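Local coordinates for Lmo2812 protein (Listeria monocytogenes EGD-e, PDB 5ZQA), which probably acts as a serine-type D-Ala-D-Ala carboxypeptidase of the peptidase S11 family, a penicillin-binding protein that trims peptidoglycan stem peptides, at residues Ser34-Ala39 / Val252-Thr257; Asp88-Asp93 / Ala126-Gly131; Ser154-Val159 / Ala171-Lys176; Asp177-Ser182 / Arg247-Val252. All coordinates share one frame; numbering follows the deposited sequence.

Interaction 1 of 4, residues Ser34-Ala39 / Val252-Thr257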
loop_
_atom_site.group_PDB
_atom_site.type_symbol
_atom_site.label_atom_id
_atom_site.label_comp_id
_atom_site.label_asym_id
_atom_site.label_seq_id
_atom_site.Cartn_x
_atom_site.Cartn_y
_atom_site.Cartn_z
ATOM N N SER A 34 2.585 19.419 -2.238
ATOM C CA SER A 34 3.990 19.063 -2.402
ATOM C C SER A 34 4.136 17.963 -3.436
ATOM O O SER A 34 5.069 17.962 -4.240
ATOM C CB SER A 34 4.599 18.608 -1.078
ATOM O OG SER A 34 5.929 18.162 -1.294
ATOM N N ALA A 35 3.200 17.025 -3.398
ATOM C CA ALA A 35 3.203 15.879 -4.298
ATOM C C ALA A 35 3.355 16.282 -5.751
ATOM O O ALA A 35 2.730 17.239 -6.201
ATOM C CB ALA A 35 1.919 15.092 -4.128
ATOM N N ASN A 36 4.162 15.536 -6.493
ATOM C CA ASN A 36 4.273 15.779 -7.923
ATOM C C ASN A 36 3.155 15.120 -8.728
ATOM O O ASN A 36 2.853 15.558 -9.837
ATOM C CB ASN A 36 5.650 15.337 -8.404
ATOM C CG ASN A 36 6.730 16.319 -7.974
ATOM O OD1 ASN A 36 6.574 17.529 -8.157
ATOM N ND2 ASN A 36 7.803 15.817 -7.370
ATOM N N ALA A 37 2.513 14.102 -8.160
ATOM C CA ALA A 37 1.284 13.553 -8.736
ATOM C C ALA A 37 0.314 13.290 -7.602
ATOM O O ALA A 37 0.710 12.779 -6.553
ATOM C CB ALA A 37 1.549 12.272 -9.513
ATOM N N ALA A 38 -0.943 13.660 -7.790
ATOM C CA ALA A 38 -1.919 13.495 -6.724
ATOM C C ALA A 38 -3.324 13.443 -7.268
ATOM O O ALA A 38 -3.607 13.978 -8.341
ATOM C CB ALA A 38 -1.798 14.612 -5.724
ATOM N N ALA A 39 -4.211 12.808 -6.515
ATOM C CA ALA A 39 -5.603 12.720 -6.920
ATOM C C ALA A 39 -6.469 12.274 -5.758
ATOM O O ALA A 39 -5.976 11.706 -4.778
ATOM C CB ALA A 39 -5.764 11.753 -8.112
ATOM N N VAL A 252 -1.166 10.274 -3.123
ATOM C CA VAL A 252 -0.080 11.252 -3.078
ATOM C C VAL A 252 1.222 10.563 -3.453
ATOM O O VAL A 252 1.610 9.594 -2.808
ATOM C CB VAL A 252 0.047 11.886 -1.671
ATOM C CG1 VAL A 252 1.398 12.578 -1.494
ATOM C CG2 VAL A 252 -1.110 12.850 -1.431
ATOM N N LEU A 253 1.877 11.049 -4.504
ATOM C CA LEU A 253 3.152 10.502 -4.961
ATOM C C LEU A 253 4.218 11.586 -5.020
ATOM O O LEU A 253 3.973 12.667 -5.553
ATOM C CB LEU A 253 2.999 9.854 -6.345
ATOM C CG LEU A 253 1.926 8.770 -6.438
ATOM C CD1 LEU A 253 1.672 8.397 -7.898
ATOM C CD2 LEU A 253 2.357 7.553 -5.638
ATOM N N ASP A 254 5.383 11.280 -4.458
ATOM C CA ASP A 254 6.571 12.153 -4.506
ATOM C C ASP A 254 6.349 13.502 -3.827
ATOM O O ASP A 254 6.641 14.560 -4.403
ATOM C CB ASP A 254 7.023 12.368 -5.964
ATOM C CG ASP A 254 8.442 12.931 -6.066
ATOM O OD1 ASP A 254 9.240 12.740 -5.118
ATOM O OD2 ASP A 254 8.759 13.559 -7.098
ATOM N N ALA A 255 5.836 13.478 -2.599
ATOM C CA ALA A 255 5.887 14.675 -1.760
ATOM C C ALA A 255 7.295 14.801 -1.162
ATOM O O ALA A 255 8.061 13.836 -1.141
ATOM C CB ALA A 255 4.821 14.620 -0.670
ATOM N N GLY A 256 7.645 15.992 -0.675
ATOM C CA GLY A 256 9.026 16.267 -0.309
ATOM C C GLY A 256 9.505 15.802 1.054
ATOM O O GLY A 256 10.706 15.623 1.260
ATOM N N THR A 257 8.578 15.650 1.994
ATOM C CA THR A 257 8.877 15.145 3.333
ATOM C C THR A 257 7.755 14.218 3.790
ATOM O O THR A 257 6.690 14.188 3.183
ATOM C CB THR A 257 9.009 16.265 4.381
ATOM O OG1 THR A 257 7.730 16.899 4.557
ATOM C CG2 THR A 257 10.048 17.294 3.959
HETATM O O HOH W 1 7.883 17.268 -3.985
#
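The carbonyl oxygen of L253 receives two consecutive backbone N-H groups, those of N36 and A37, and this double reception is the mark of a classic beta bulge. Both bonds are weak: N36 N lies 3.0 Å from L253 O but meets it at a poor angle, whereas A37 N, at 3.3 Å from the same oxygen, is long though almost straight. Going the other way, L253 N gives a sound bond of 2.9 Å to A37 O, which closes the antiparallel hydrogen-bonded pair of A37 and L253. Beyond the bulge side chains and solvent take over. S34 turns its hydroxyl away from its own backbone N (chi1 175°), which lays OG beside segment 252-257, where G256 N donates to it at 2.8 Å. A water lies 2.9 Å from S34 O and 3.0 Å from D254 O, placed to bridge the two backbones. The amide of N36 and the carboxylate of D254 come together with their planes 54° apart; the modelled separation is too short to be trusted in detail. The D254 side chain is also about 4 Å from a bound magnesium ion. Just ahead of the strand, A35 CB rests 3.7 Å from V252 CG1. The bulge thus lies where strand 37-42 begins beside strand 246-255 in the five-stranded antiparallel sheet. D264 of helix 258-272 accepts the backbone N-H groups of S34 and A35, and V252 packs on that helix, while L253 reaches T175 and L178 of helix 175-188.

Interaction 2 of 4, residues Asp88-Asp93 / Ala126-Gly131; sequences DLVRLD and AAETLG
Neither flat group here, the carboxylate of E128, which meets V90, or that of D88, whose backbone O meets T129, spends its polar end on the contact: E128 OE1 bonds to S162 OG, and D88 OD1 to T108 OG1. What E128 offers segment 88-93 is its aliphatic root, with CB 3.5 Å from V90 CG2, before the side chain bends away at chi2. The polar work falls to T129. Its chi1 of -61° sets OG1 beside its backbone N, on the flank of the helix that faces segment 88-93, and there OG1 accepts the N-H of V90 at 3.0 Å, with an angle of 154° at the hydrogen. T129 CG2 sits 3.4 Å from D88 O. V90 and T129 lie alongside one another, heading opposite ways, with V90 CG1 3.5 Å from T129 OG1. L89 crosses T129 at about a right angle and pushes CD2 to 3.6 Å from A126 N, toward a region also lined by L114 of helix 111-120. Since T129 OG1 is bonded to D125 O one turn earlier, a single buried hydroxyl both donates into its helix and accepts from the loop, giving irregular segment 88-93 a fixed polar point within a mainly apolar seam.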
loop_
_atom_site.group_PDB
_atom_site.type_symbol
_atom_site.label_atom_id
_atom_site.label_comp_id
_atom_site.label_asym_id
_atom_site.label_seq_id
_atom_site.Cartn_x
_atom_site.Cartn_y
_atom_site.Cartn_z
ATOM N N ASP A 88 9.856 -18.305 7.198
ATOM C CA ASP A 88 11.139 -17.724 7.579
ATOM C C ASP A 88 11.417 -16.483 6.764
ATOM O O ASP A 88 11.377 -16.528 5.531
ATOM C CB ASP A 88 12.265 -18.735 7.378
ATOM C CG ASP A 88 12.068 -19.983 8.203
ATOM O OD1 ASP A 88 11.889 -19.861 9.431
ATOM O OD2 ASP A 88 12.063 -21.090 7.621
ATOM N N LEU A 89 11.701 -15.377 7.455
ATOM C CA LEU A 89 11.975 -14.108 6.794
ATOM C C LEU A 89 13.152 -14.233 5.841
ATOM O O LEU A 89 14.206 -14.762 6.209
ATOM C CB LEU A 89 12.269 -13.008 7.811
ATOM C CG LEU A 89 11.038 -12.463 8.521
ATOM C CD1 LEU A 89 11.454 -11.566 9.674
ATOM C CD2 LEU A 89 10.161 -11.725 7.493
ATOM N N VAL A 90 12.961 -13.753 4.618
ATOM C CA VAL A 90 14.038 -13.732 3.646
ATOM C C VAL A 90 15.052 -12.671 4.072
ATOM O O VAL A 90 14.708 -11.681 4.720
ATOM C CB VAL A 90 13.528 -13.440 2.209
ATOM C CG1 VAL A 90 12.348 -14.332 1.848
ATOM C CG2 VAL A 90 13.154 -11.990 2.068
ATOM N N ARG A 91 16.315 -12.891 3.731
ATOM C CA ARG A 91 17.344 -11.895 4.003
ATOM C C ARG A 91 17.369 -10.878 2.877
ATOM O O ARG A 91 17.344 -11.247 1.703
ATOM C CB ARG A 91 18.719 -12.551 4.155
ATOM C CG ARG A 91 18.890 -13.299 5.463
ATOM C CD ARG A 91 20.223 -14.024 5.522
ATOM N NE ARG A 91 20.463 -14.575 6.850
ATOM C CZ ARG A 91 19.926 -15.706 7.297
ATOM N NH1 ARG A 91 19.114 -16.411 6.519
ATOM N NH2 ARG A 91 20.200 -16.129 8.525
ATOM N N LEU A 92 17.391 -9.601 3.237
ATOM C CA LEU A 92 17.449 -8.536 2.245
ATOM C C LEU A 92 18.899 -8.154 1.991
ATOM O O LEU A 92 19.694 -8.098 2.924
ATOM C CB LEU A 92 16.659 -7.320 2.718
ATOM C CG LEU A 92 15.189 -7.537 3.086
ATOM C CD1 LEU A 92 14.674 -6.305 3.811
ATOM C CD2 LEU A 92 14.344 -7.830 1.848
ATOM N N ASP A 93 19.254 -7.886 0.740
ATOM C CA ASP A 93 20.618 -7.440 0.465
ATOM C C ASP A 93 20.724 -5.915 0.513
ATOM O O ASP A 93 21.819 -5.364 0.487
ATOM C CB ASP A 93 21.112 -7.980 -0.879
ATOM C CG ASP A 93 20.133 -7.740 -2.007
ATOM O OD1 ASP A 93 19.276 -6.837 -1.884
ATOM O OD2 ASP A 93 20.222 -8.465 -3.022
ATOM N N ALA A 126 9.072 -9.116 5.196
ATOM C CA ALA A 126 7.789 -9.803 5.369
ATOM C C ALA A 126 7.072 -9.966 4.028
ATOM O O ALA A 126 6.557 -11.044 3.700
ATOM C CB ALA A 126 6.922 -9.055 6.357
ATOM N N ALA A 127 7.059 -8.898 3.240
ATOM C CA ALA A 127 6.435 -8.947 1.918
ATOM C C ALA A 127 7.098 -9.977 1.003
ATOM O O ALA A 127 6.418 -10.745 0.329
ATOM C CB ALA A 127 6.473 -7.564 1.273
ATOM N N GLU A 128 8.428 -9.986 0.975
ATOM C CA GLU A 128 9.151 -10.904 0.093
ATOM C C GLU A 128 8.900 -12.354 0.499
ATOM O O GLU A 128 8.783 -13.238 -0.355
ATOM C CB GLU A 128 10.656 -10.617 0.114
ATOM C CG GLU A 128 11.044 -9.290 -0.549
ATOM C CD GLU A 128 10.718 -9.256 -2.026
ATOM O OE1 GLU A 128 10.355 -8.164 -2.533
ATOM O OE2 GLU A 128 10.825 -10.310 -2.692
ATOM N N THR A 129 8.797 -12.575 1.804
ATOM C CA THR A 129 8.576 -13.913 2.357
ATOM C C THR A 129 7.194 -14.431 1.946
ATOM O O THR A 129 7.034 -15.587 1.538
ATOM C CB THR A 129 8.699 -13.905 3.890
ATOM O OG1 THR A 129 10.015 -13.486 4.263
ATOM C CG2 THR A 129 8.439 -15.289 4.465
ATOM N N LEU A 130 6.194 -13.560 2.034
ATOM C CA LEU A 130 4.842 -13.917 1.589
ATOM C C LEU A 130 4.777 -14.215 0.087
ATOM O O LEU A 130 4.160 -15.197 -0.327
ATOM C CB LEU A 130 3.864 -12.800 1.947
ATOM C CG LEU A 130 3.620 -12.592 3.444
ATOM C CD1 LEU A 130 2.915 -11.268 3.710
ATOM C CD2 LEU A 130 2.820 -13.751 4.026
ATOM N N GLY A 131 5.406 -13.372 -0.727
ATOM C CA GLY A 131 5.436 -13.605 -2.159
ATOM C C GLY A 131 6.098 -14.935 -2.503
ATOM O O GLY A 131 5.612 -15.668 -3.367
#

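Interaction 3 of 4, residues Ser154-Val159 / Ala171-Lys176; sequences SKTTFV and AVSTTK
Backbone hydrogen bonds join T157 and V172 as an isolated antiparallel bridge. T157 N donates to V172 O at 3.0 Å from a position tilted 27° out of the carbonyl plane, and V172 N returns a bond of 3.0 Å to T157 O that lies in the carbonyl plane. Two CA-H...O contacts reinforce them, T156 CA to V172 O and A171 CA to T157 O, each 3.3 Å. The other edge of the short strand is used too: A171 and S173 exchange backbone bonds with I60 and M58, so strand 172-173 lies between strand 58-59 and the loop 154-159. This pairing is set close to the serine-lysine site expected for the family, the A171 side chain being about 9 Å from that of S62, the predicted acylated serine.

Hydroxyl chemistry comes next. S173 OG, anti to its backbone N (chi1 -168°), donates to T156 OG1 at 2.7 Å, and T156 OG1 is bonded in turn to D177 OD2, a run of hydrogen bonds linking the strand to helix 175-188. T174 is the N-cap of that helix, its OG1 taking up D177 N.

Van der Waals packing fills the rest. The extended K155 chain crosses T174 at about a right angle, with K155 CD 3.7 Å from T174 CG2, while NZ goes on to D55 O. T157 and V172 run alongside each other in the same direction, and V172 CG2 is 3.4 Å from T157 OG1. V159 CG2 covers A171 N at 3.6 Å. F158 turns its ring from the strand toward L181, M143 and A147.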
loop_
_atom_site.group_PDB
_atom_site.type_symbol
_atom_site.label_atom_id
_atom_site.label_comp_id
_atom_site.label_asym_id
_atom_site.label_seq_id
_atom_site.Cartn_x
_atom_site.Cartn_y
_atom_site.Cartn_z
ATOM N N SER A 154 -1.707 -0.514 -18.839
ATOM C CA SER A 154 -0.371 -0.940 -19.217
ATOM C C SER A 154 0.729 -0.056 -18.633
ATOM O O SER A 154 1.913 -0.351 -18.796
ATOM C CB SER A 154 -0.241 -0.968 -20.737
ATOM O OG SER A 154 -0.380 0.340 -21.260
ATOM N N LYS A 155 0.357 1.016 -17.933
ATOM C CA LYS A 155 1.366 1.871 -17.323
ATOM C C LYS A 155 1.867 1.327 -15.988
ATOM O O LYS A 155 2.864 1.822 -15.452
ATOM C CB LYS A 155 0.830 3.289 -17.127
ATOM C CG LYS A 155 0.640 4.016 -18.437
ATOM C CD LYS A 155 0.110 5.421 -18.227
ATOM C CE LYS A 155 -0.087 6.120 -19.565
ATOM N NZ LYS A 155 -0.517 7.539 -19.397
ATOM N N THR A 156 1.169 0.338 -15.441
ATOM C CA THR A 156 1.592 -0.279 -14.178
ATOM C C THR A 156 2.467 -1.509 -14.396
ATOM O O THR A 156 2.120 -2.373 -15.189
ATOM C CB THR A 156 0.377 -0.695 -13.329
ATOM O OG1 THR A 156 -0.327 0.483 -12.922
ATOM C CG2 THR A 156 0.810 -1.480 -12.070
ATOM N N THR A 157 3.606 -1.565 -13.707
ATOM C CA THR A 157 4.404 -2.790 -13.619
ATOM C C THR A 157 4.974 -2.955 -12.216
ATOM O O THR A 157 5.586 -2.036 -11.663
ATOM C CB THR A 157 5.573 -2.827 -14.636
ATOM O OG1 THR A 157 6.291 -1.597 -14.583
ATOM C CG2 THR A 157 5.075 -3.043 -16.055
ATOM N N PHE A 158 4.741 -4.131 -11.646
ATOM C CA PHE A 158 5.326 -4.532 -10.371
ATOM C C PHE A 158 6.596 -5.330 -10.620
ATOM O O PHE A 158 6.676 -6.082 -11.593
ATOM C CB PHE A 158 4.329 -5.366 -9.558
ATOM C CG PHE A 158 3.059 -4.638 -9.229
ATOM C CD1 PHE A 158 3.038 -3.683 -8.226
ATOM C CD2 PHE A 158 1.882 -4.918 -9.912
ATOM C CE1 PHE A 158 1.878 -3.002 -7.911
ATOM C CE2 PHE A 158 0.709 -4.234 -9.602
ATOM C CZ PHE A 158 0.712 -3.272 -8.599
ATOM N N VAL A 159 7.576 -5.183 -9.734
ATOM C CA VAL A 159 8.860 -5.868 -9.921
ATOM C C VAL A 159 9.206 -6.801 -8.763
ATOM O O VAL A 159 10.113 -7.630 -8.883
ATOM C CB VAL A 159 10.025 -4.849 -10.123
ATOM C CG1 VAL A 159 9.773 -3.957 -11.345
ATOM C CG2 VAL A 159 10.249 -3.983 -8.885
ATOM N N ALA A 171 9.174 -0.607 -9.485
ATOM C CA ALA A 171 7.720 -0.682 -9.542
ATOM C C ALA A 171 7.154 0.692 -9.887
ATOM O O ALA A 171 7.519 1.682 -9.251
ATOM C CB ALA A 171 7.167 -1.160 -8.219
ATOM N N VAL A 172 6.276 0.748 -10.880
ATOM C CA VAL A 172 5.689 2.023 -11.288
ATOM C C VAL A 172 4.192 1.892 -11.538
ATOM O O VAL A 172 3.683 0.801 -11.831
ATOM C CB VAL A 172 6.350 2.601 -12.573
ATOM C CG1 VAL A 172 7.831 2.935 -12.330
ATOM C CG2 VAL A 172 6.184 1.658 -13.753
ATOM N N SER A 173 3.496 3.022 -11.438
ATOM C CA SER A 173 2.059 3.061 -11.699
ATOM C C SER A 173 1.636 4.520 -11.901
ATOM O O SER A 173 2.487 5.396 -12.059
ATOM C CB SER A 173 1.291 2.399 -10.543
ATOM O OG SER A 173 -0.068 2.169 -10.876
ATOM N N THR A 174 0.330 4.764 -11.907
ATOM C CA THR A 174 -0.244 6.109 -12.024
ATOM C C THR A 174 -1.264 6.295 -10.918
ATOM O O THR A 174 -1.714 5.300 -10.345
ATOM C CB THR A 174 -0.956 6.319 -13.360
ATOM O OG1 THR A 174 -2.074 5.424 -13.437
ATOM C CG2 THR A 174 -0.014 6.039 -14.534
ATOM N N THR A 175 -1.675 7.531 -10.628
ATOM C CA THR A 175 -2.710 7.686 -9.607
ATOM C C THR A 175 -3.992 6.984 -10.027
ATOM O O THR A 175 -4.707 6.445 -9.183
ATOM C CB THR A 175 -3.067 9.151 -9.273
ATOM O OG1 THR A 175 -3.749 9.762 -10.372
ATOM C CG2 THR A 175 -1.835 9.945 -8.895
ATOM N N LYS A 176 -4.286 6.986 -11.325
ATOM C CA LYS A 176 -5.482 6.316 -11.818
ATOM C C LYS A 176 -5.429 4.806 -11.544
ATOM O O LYS A 176 -6.398 4.222 -11.055
ATOM C CB LYS A 176 -5.676 6.596 -13.311
ATOM C CG LYS A 176 -6.105 8.020 -13.619
ATOM C CD LYS A 176 -6.357 8.186 -15.112
ATOM C CE LYS A 176 -7.077 9.495 -15.401
ATOM N NZ LYS A 176 -8.400 9.584 -14.704
#

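Interaction 4 of 4, residues Asp177-Ser182 / Arg247-Val252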
loop_
_atom_site.group_PDB
_atom_site.type_symbol
_atom_site.label_atom_id
_atom_site.label_comp_id
_atom_site.label_asym_id
_atom_site.label_seq_id
_atom_site.Cartn_x
_atom_site.Cartn_y
_atom_site.Cartn_z
ATOM N N ASP A 177 -4.299 4.171 -11.842
ATOM C CA ASP A 177 -4.179 2.734 -11.605
ATOM C C ASP A 177 -4.143 2.402 -10.108
ATOM O O ASP A 177 -4.701 1.387 -9.676
ATOM C CB ASP A 177 -2.930 2.193 -12.289
ATOM C CG ASP A 177 -3.152 1.853 -13.749
ATOM O OD1 ASP A 177 -4.313 1.702 -14.191
ATOM O OD2 ASP A 177 -2.139 1.704 -14.454
ATOM N N LEU A 178 -3.498 3.259 -9.316
ATOM C CA LEU A 178 -3.445 3.034 -7.876
ATOM C C LEU A 178 -4.838 3.162 -7.239
ATOM O O LEU A 178 -5.163 2.420 -6.307
ATOM C CB LEU A 178 -2.440 3.995 -7.224
ATOM C CG LEU A 178 -0.980 3.693 -7.564
ATOM C CD1 LEU A 178 -0.114 4.837 -7.096
ATOM C CD2 LEU A 178 -0.525 2.368 -6.948
ATOM N N PHE A 179 -5.664 4.076 -7.746
ATOM C CA PHE A 179 -7.050 4.144 -7.303
ATOM C C PHE A 179 -7.781 2.829 -7.570
ATOM O O PHE A 179 -8.493 2.329 -6.707
ATOM C CB PHE A 179 -7.788 5.301 -7.992
ATOM C CG PHE A 179 -9.286 5.220 -7.862
ATOM C CD1 PHE A 179 -9.886 5.202 -6.607
ATOM C CD2 PHE A 179 -10.086 5.153 -8.982
ATOM C CE1 PHE A 179 -11.255 5.114 -6.469
ATOM C CE2 PHE A 179 -11.476 5.070 -8.856
ATOM C CZ PHE A 179 -12.055 5.053 -7.596
ATOM N N LEU A 180 -7.597 2.278 -8.767
ATOM C CA LEU A 180 -8.260 1.033 -9.140
ATOM C C LEU A 180 -7.806 -0.115 -8.248
ATOM O O LEU A 180 -8.634 -0.891 -7.765
ATOM C CB LEU A 180 -7.983 0.702 -10.609
ATOM C CG LEU A 180 -8.677 -0.554 -11.140
ATOM C CD1 LEU A 180 -10.166 -0.570 -10.791
ATOM C CD2 LEU A 180 -8.491 -0.633 -12.632
ATOM N N LEU A 181 -6.500 -0.232 -8.034
ATOM C CA LEU A 181 -5.990 -1.295 -7.174
ATOM C C LEU A 181 -6.541 -1.173 -5.760
ATOM O O LEU A 181 -6.993 -2.155 -5.168
ATOM C CB LEU A 181 -4.468 -1.268 -7.145
ATOM C CG LEU A 181 -3.804 -2.195 -6.136
ATOM C CD1 LEU A 181 -4.219 -3.643 -6.348
ATOM C CD2 LEU A 181 -2.291 -2.020 -6.192
ATOM N N SER A 182 -6.508 0.040 -5.226
ATOM C CA SER A 182 -6.951 0.270 -3.857
ATOM C C SER A 182 -8.450 0.014 -3.716
ATOM O O SER A 182 -8.890 -0.579 -2.736
ATOM C CB SER A 182 -6.607 1.700 -3.424
ATOM O OG SER A 182 -5.200 1.902 -3.467
ATOM N N ARG A 247 -17.244 6.663 0.338
ATOM C CA ARG A 247 -15.819 6.438 0.541
ATOM C C ARG A 247 -15.004 7.129 -0.541
ATOM O O ARG A 247 -15.389 7.137 -1.715
ATOM C CB ARG A 247 -15.505 4.936 0.566
ATOM C CG ARG A 247 -14.001 4.642 0.705
ATOM C CD ARG A 247 -13.688 3.156 0.951
ATOM N NE ARG A 247 -14.195 2.704 2.249
ATOM C CZ ARG A 247 -13.573 2.900 3.411
ATOM N NH1 ARG A 247 -12.412 3.538 3.453
ATOM N NH2 ARG A 247 -14.122 2.459 4.545
ATOM N N VAL A 248 -13.884 7.726 -0.139
ATOM C CA VAL A 248 -12.974 8.309 -1.115
ATOM C C VAL A 248 -11.606 7.675 -0.936
ATOM O O VAL A 248 -11.293 7.123 0.129
ATOM C CB VAL A 248 -12.868 9.846 -0.994
ATOM C CG1 VAL A 248 -14.255 10.490 -1.175
ATOM C CG2 VAL A 248 -12.244 10.252 0.332
ATOM N N ILE A 249 -10.821 7.703 -2.008
ATOM C CA ILE A 249 -9.447 7.235 -1.973
ATOM C C ILE A 249 -8.559 8.348 -2.503
ATOM O O ILE A 249 -8.799 8.884 -3.588
ATOM C CB ILE A 249 -9.261 5.961 -2.798
ATOM C CG1 ILE A 249 -10.042 4.812 -2.153
ATOM C CG2 ILE A 249 -7.774 5.599 -2.887
ATOM C CD1 ILE A 249 -10.024 3.533 -2.978
ATOM N N SER A 250 -7.555 8.722 -1.715
ATOM C CA SER A 250 -6.610 9.757 -2.125
ATOM C C SER A 250 -5.264 9.138 -2.457
ATOM O O SER A 250 -4.853 8.166 -1.830
ATOM C CB SER A 250 -6.454 10.805 -1.021
ATOM O OG SER A 250 -5.909 10.219 0.156
ATOM N N ILE A 251 -4.588 9.701 -3.455
ATOM C CA ILE A 251 -3.257 9.251 -3.844
ATOM C C ILE A 251 -2.284 10.428 -3.833
ATOM O O ILE A 251 -2.555 11.454 -4.460
ATOM C CB ILE A 251 -3.235 8.655 -5.263
ATOM C CG1 ILE A 251 -4.415 7.705 -5.502
ATOM C CG2 ILE A 251 -1.886 8.003 -5.529
ATOM C CD1 ILE A 251 -4.320 6.478 -4.733
ATOM N N VAL A 252 -1.166 10.274 -3.123
ATOM C CA VAL A 252 -0.080 11.252 -3.078
ATOM C C VAL A 252 1.222 10.563 -3.453
ATOM O O VAL A 252 1.610 9.594 -2.808
ATOM C CB VAL A 252 0.047 11.886 -1.671
ATOM C CG1 VAL A 252 1.398 12.578 -1.494
ATOM C CG2 VAL A 252 -1.110 12.850 -1.431
#
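I249 can be followed outward from the strand into helix 177-182, because nearly every atom of its side chain meets something there. CB lies 3.9 Å from F179 CD1, in the plane of the ring and at its edge, so the phenyl group is approached from the rim, not over a face. From CB the branch CG2 turns to S182, stopping 4.1 Å from its CB. The longer branch sets CG1 beside the backbone N and then runs on extended (chi2 175°), which brings CD1 to 3.9 Å from S182 CB while it also touches the F179 ring at CE1, 4.0 Å away. Two residues on, I251 uses a bent chain instead: CD1 reaches L178 CB at 4.0 Å, and CG2 meets L178 CD1 at the same distance. The helix and strand axes pass 8.8 Å apart at 137°, an oblique packing of a helix on a sheet. V248 and S250, which alternate with the two isoleucines, point away from it to helix 258-272, so the sheet is covered by helices on both faces, as in penicillin-binding transpeptidase domains. F179 also stacks on Y41 of the adjoining strand. The hydroxyl of S182 is spent inside the helix: OG donates to L178 O at 2.9 Å, and S182 N reaches that oxygen from the opposite face of its plane. With its polar atom satisfied, S182 offers the strand just carbon, and the interface rests on dispersion and burial alone.

Interactions 1, 3 and 4 form one connected body, which interaction 2 does not touch. Interactions 1 and 4 share V252 of strand 246-255; L253 CD2 touches L178 CD1 at 4.0 Å. Interactions 3 and 4 meet along helix 175-188, where F158 CZ packs on L181 CD2 at 4.0 Å. T175, starting that helix, also touches A37 and A39 of interaction 1. Interaction 2 comes within about 6 Å of interaction 3, nearest atoms, but its centre lies about 28 Å from that of interaction 1. The predicted active site lies near several contacts: A126 is about 7 Å from K65, S182 about 7 Å from K226, and L253 about 10 Å from S62, side chain to side chain.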